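Local coordinates for protein alcohol dehydrogenase, zinc-containing (Streptococcus pneumoniae serotype 2, PDB 5YLN) that probably oxidises alcohols to aldehydes or ketones with NAD+ as a zinc-dependent alcohol dehydrogenase of the medium-chain type, at residues I230-I233 / Y234-D238. Numbering follows the deposited sequence.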
ATOM      1  N   ILE A 230     -20.008  -2.055  10.955  1.00 33.18           N
ATOM      2  CA  ILE A 230     -19.327  -2.946  10.022  1.00 42.02           C
ATOM      3  C   ILE A 230     -20.348  -3.738   9.213  1.00 37.45           C
ATOM      4  O   ILE A 230     -20.275  -3.795   7.979  1.00 38.99           O
ATOM      5  CB  ILE A 230     -18.350  -3.864  10.783  1.00 41.27           C
ATOM      6  CG1 ILE A 230     -17.213  -3.024  11.387  1.00 45.72           C
ATOM      7  CG2 ILE A 230     -17.784  -4.943   9.873  1.00 33.84           C
ATOM      8  CD1 ILE A 230     -16.408  -3.717  12.499  1.00 51.36           C
ATOM      9  N   LYS A 231     -21.335  -4.332   9.897  1.00 34.72           N
ATOM     10  CA  LYS A 231     -22.440  -4.991   9.201  1.00 34.22           C
ATOM     11  C   LYS A 231     -23.075  -4.059   8.181  1.00 43.09           C
ATOM     12  O   LYS A 231     -23.233  -4.409   7.011  1.00 39.41           O
ATOM     13  CB  LYS A 231     -23.503  -5.451  10.192  1.00 35.21           C
ATOM     14  CG  LYS A 231     -23.200  -6.753  10.898  1.00 66.38           C
ATOM     15  CD  LYS A 231     -24.492  -7.345  11.477  1.00 69.93           C
ATOM     16  CE  LYS A 231     -24.305  -7.876  12.893  1.00 69.56           C
ATOM     17  NZ  LYS A 231     -23.206  -8.873  12.969  1.00 70.94           N
ATOM     18  N   GLU A 232     -23.434  -2.854   8.620  1.00 45.54           N
ATOM     19  CA  GLU A 232     -24.134  -1.915   7.763  1.00 47.81           C
ATOM     20  C   GLU A 232     -23.302  -1.561   6.539  1.00 43.68           C
ATOM     21  O   GLU A 232     -23.834  -1.423   5.434  1.00 38.53           O
ATOM     22  CB  GLU A 232     -24.485  -0.664   8.567  1.00 52.14           C
ATOM     23  CG  GLU A 232     -25.156   0.415   7.752  1.00 65.79           C
ATOM     24  CD  GLU A 232     -25.785   1.487   8.619  1.00 74.15           C
ATOM     25  OE1 GLU A 232     -25.725   1.349   9.873  1.00 76.58           O
ATOM     26  OE2 GLU A 232     -26.336   2.456   8.040  1.00 69.78           O
ATOM     27  N   ILE A 233     -21.990  -1.423   6.709  1.00 37.99           N
ATOM     28  CA  ILE A 233     -21.160  -1.081   5.565  1.00 39.58           C
ATOM     29  C   ILE A 233     -21.064  -2.263   4.602  1.00 37.30           C
ATOM     30  O   ILE A 233     -21.076  -2.082   3.378  1.00 38.08           O
ATOM     31  CB  ILE A 233     -19.785  -0.584   6.040  1.00 40.93           C
ATOM     32  CG1 ILE A 233     -19.948   0.800   6.681  1.00 36.28           C
ATOM     33  CG2 ILE A 233     -18.785  -0.541   4.873  1.00 35.75           C
ATOM     34  CD1 ILE A 233     -18.734   1.269   7.465  1.00 37.03           C
ATOM     35  N   TYR A 234     -21.011  -3.492   5.128  1.00 37.44           N
ATOM     36  CA  TYR A 234     -21.019  -4.653   4.242  1.00 41.83           C
ATOM     37  C   TYR A 234     -22.369  -4.815   3.556  1.00 42.52           C
ATOM     38  O   TYR A 234     -22.431  -5.299   2.424  1.00 43.22           O
ATOM     39  CB  TYR A 234     -20.628  -5.928   5.009  1.00 45.86           C
ATOM     40  CG  TYR A 234     -19.133  -6.142   5.018  1.00 43.02           C
ATOM     41  CD1 TYR A 234     -18.479  -6.547   3.867  1.00 39.25           C
ATOM     42  CD2 TYR A 234     -18.375  -5.913   6.160  1.00 43.11           C
ATOM     43  CE1 TYR A 234     -17.116  -6.727   3.844  1.00 41.96           C
ATOM     44  CE2 TYR A 234     -16.995  -6.093   6.154  1.00 37.75           C
ATOM     45  CZ  TYR A 234     -16.370  -6.489   4.987  1.00 41.94           C
ATOM     46  OH  TYR A 234     -15.001  -6.681   4.948  1.00 43.83           O
ATOM     47  N   ASP A 235     -23.449  -4.385   4.209  1.00 42.74           N
ATOM     48  CA  ASP A 235     -24.755  -4.416   3.565  1.00 45.77           C
ATOM     49  C   ASP A 235     -24.843  -3.420   2.413  1.00 40.23           C
ATOM     50  O   ASP A 235     -25.515  -3.695   1.415  1.00 42.00           O
ATOM     51  CB  ASP A 235     -25.846  -4.158   4.608  1.00 50.58           C
ATOM     52  CG  ASP A 235     -26.093  -5.368   5.501  1.00 54.94           C
ATOM     53  OD1 ASP A 235     -25.576  -6.468   5.173  1.00 57.45           O
ATOM     54  OD2 ASP A 235     -26.808  -5.224   6.520  1.00 59.07           O
ATOM     55  N   LEU A 236     -24.162  -2.272   2.516  1.00 40.26           N
ATOM     56  CA  LEU A 236     -24.202  -1.284   1.442  1.00 40.74           C
ATOM     57  C   LEU A 236     -23.360  -1.696   0.249  1.00 45.47           C
ATOM     58  O   LEU A 236     -23.581  -1.193  -0.855  1.00 47.95           O
ATOM     59  CB  LEU A 236     -23.731   0.079   1.957  1.00 47.39           C
ATOM     60  CG  LEU A 236     -24.659   0.740   2.979  1.00 49.67           C
ATOM     61  CD1 LEU A 236     -23.965   1.900   3.703  1.00 49.52           C
ATOM     62  CD2 LEU A 236     -25.952   1.206   2.304  1.00 45.20           C
ATOM     63  N   THR A 237     -22.415  -2.608   0.446  1.00 44.24           N
ATOM     64  CA  THR A 237     -21.474  -3.002  -0.584  1.00 40.41           C
ATOM     65  C   THR A 237     -21.702  -4.435  -1.043  1.00 37.50           C
ATOM     66  O   THR A 237     -20.784  -5.061  -1.578  1.00 42.09           O
ATOM     67  CB  THR A 237     -20.041  -2.814  -0.082  1.00 41.01           C
ATOM     68  OG1 THR A 237     -19.900  -3.448   1.197  1.00 38.30           O
ATOM     69  CG2 THR A 237     -19.740  -1.333   0.064  1.00 33.99           C
ATOM     70  N   ASP A 238     -22.912  -4.959  -0.837  1.00 40.26           N
ATOM     71  CA  ASP A 238     -23.304  -6.288  -1.323  1.00 46.01           C
ATOM     72  C   ASP A 238     -22.390  -7.374  -0.774  1.00 46.06           C
ATOM     73  O   ASP A 238     -22.023  -8.311  -1.484  1.00 47.96           O
ATOM     74  CB  ASP A 238     -23.322  -6.342  -2.857  1.00 55.27           C
ATOM     75  CG  ASP A 238     -24.280  -5.347  -3.467  1.00 67.29           C
ATOM     76  OD1 ASP A 238     -25.433  -5.254  -2.988  1.00 70.66           O
ATOM     77  OD2 ASP A 238     -23.876  -4.656  -4.426  1.00 73.28           O
TER
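The side chains of Tyr234 and Ile230, one helical turn apart, run alongside one another in a common direction, and the ring is met at its edge. Ile230 CG2 sits in the ring plane, 3.9 Å from Tyr234 CD2, and Ile230 O also lies near that plane, 3.4 Å from the same CD2. With CG1 of Ile230 beside the backbone N (chi1 -66°), the CG2 methyl is left opposite that N, on the side facing the ring.

The backbone under them keeps the i to i+4 bonds of an alpha-helix: Tyr234 N donates to Ile230 O, Asp235 N to Lys231 O at 2.8 Å, and Leu236 N to Glu232 O. The turn that ends the helix illustrates how a threonine can take over as the backbone bonding weakens. Leu236 N and Thr237 N each reach Ile233 O only weakly. Thr237 OG1, by contrast, donates to the same Ile233 O at 2.8 Å, so one carbonyl oxygen is gripped by a hydroxyl and two weak N-H bonds. A chi1 of 51° tucks the hydroxyl back over its own main chain, facing the preceding turn. Thr237 is also where the chain leaves helical geometry, and its OG1 has a second, weak bond from Gly241 N.

Helix 226-236 flanks the parallel sheet of the Rossmann-type domain, away from both zinc sites. Ile233 packs on Val221, Val202 and Val242 of three strands, and Leu236 on Ile200 and His219. On the side of helix 252-261, Ile230 meets Phe257 and Ile261, while Tyr234 OH is hydrogen-bonded to Lys260 O, tying the two helices together.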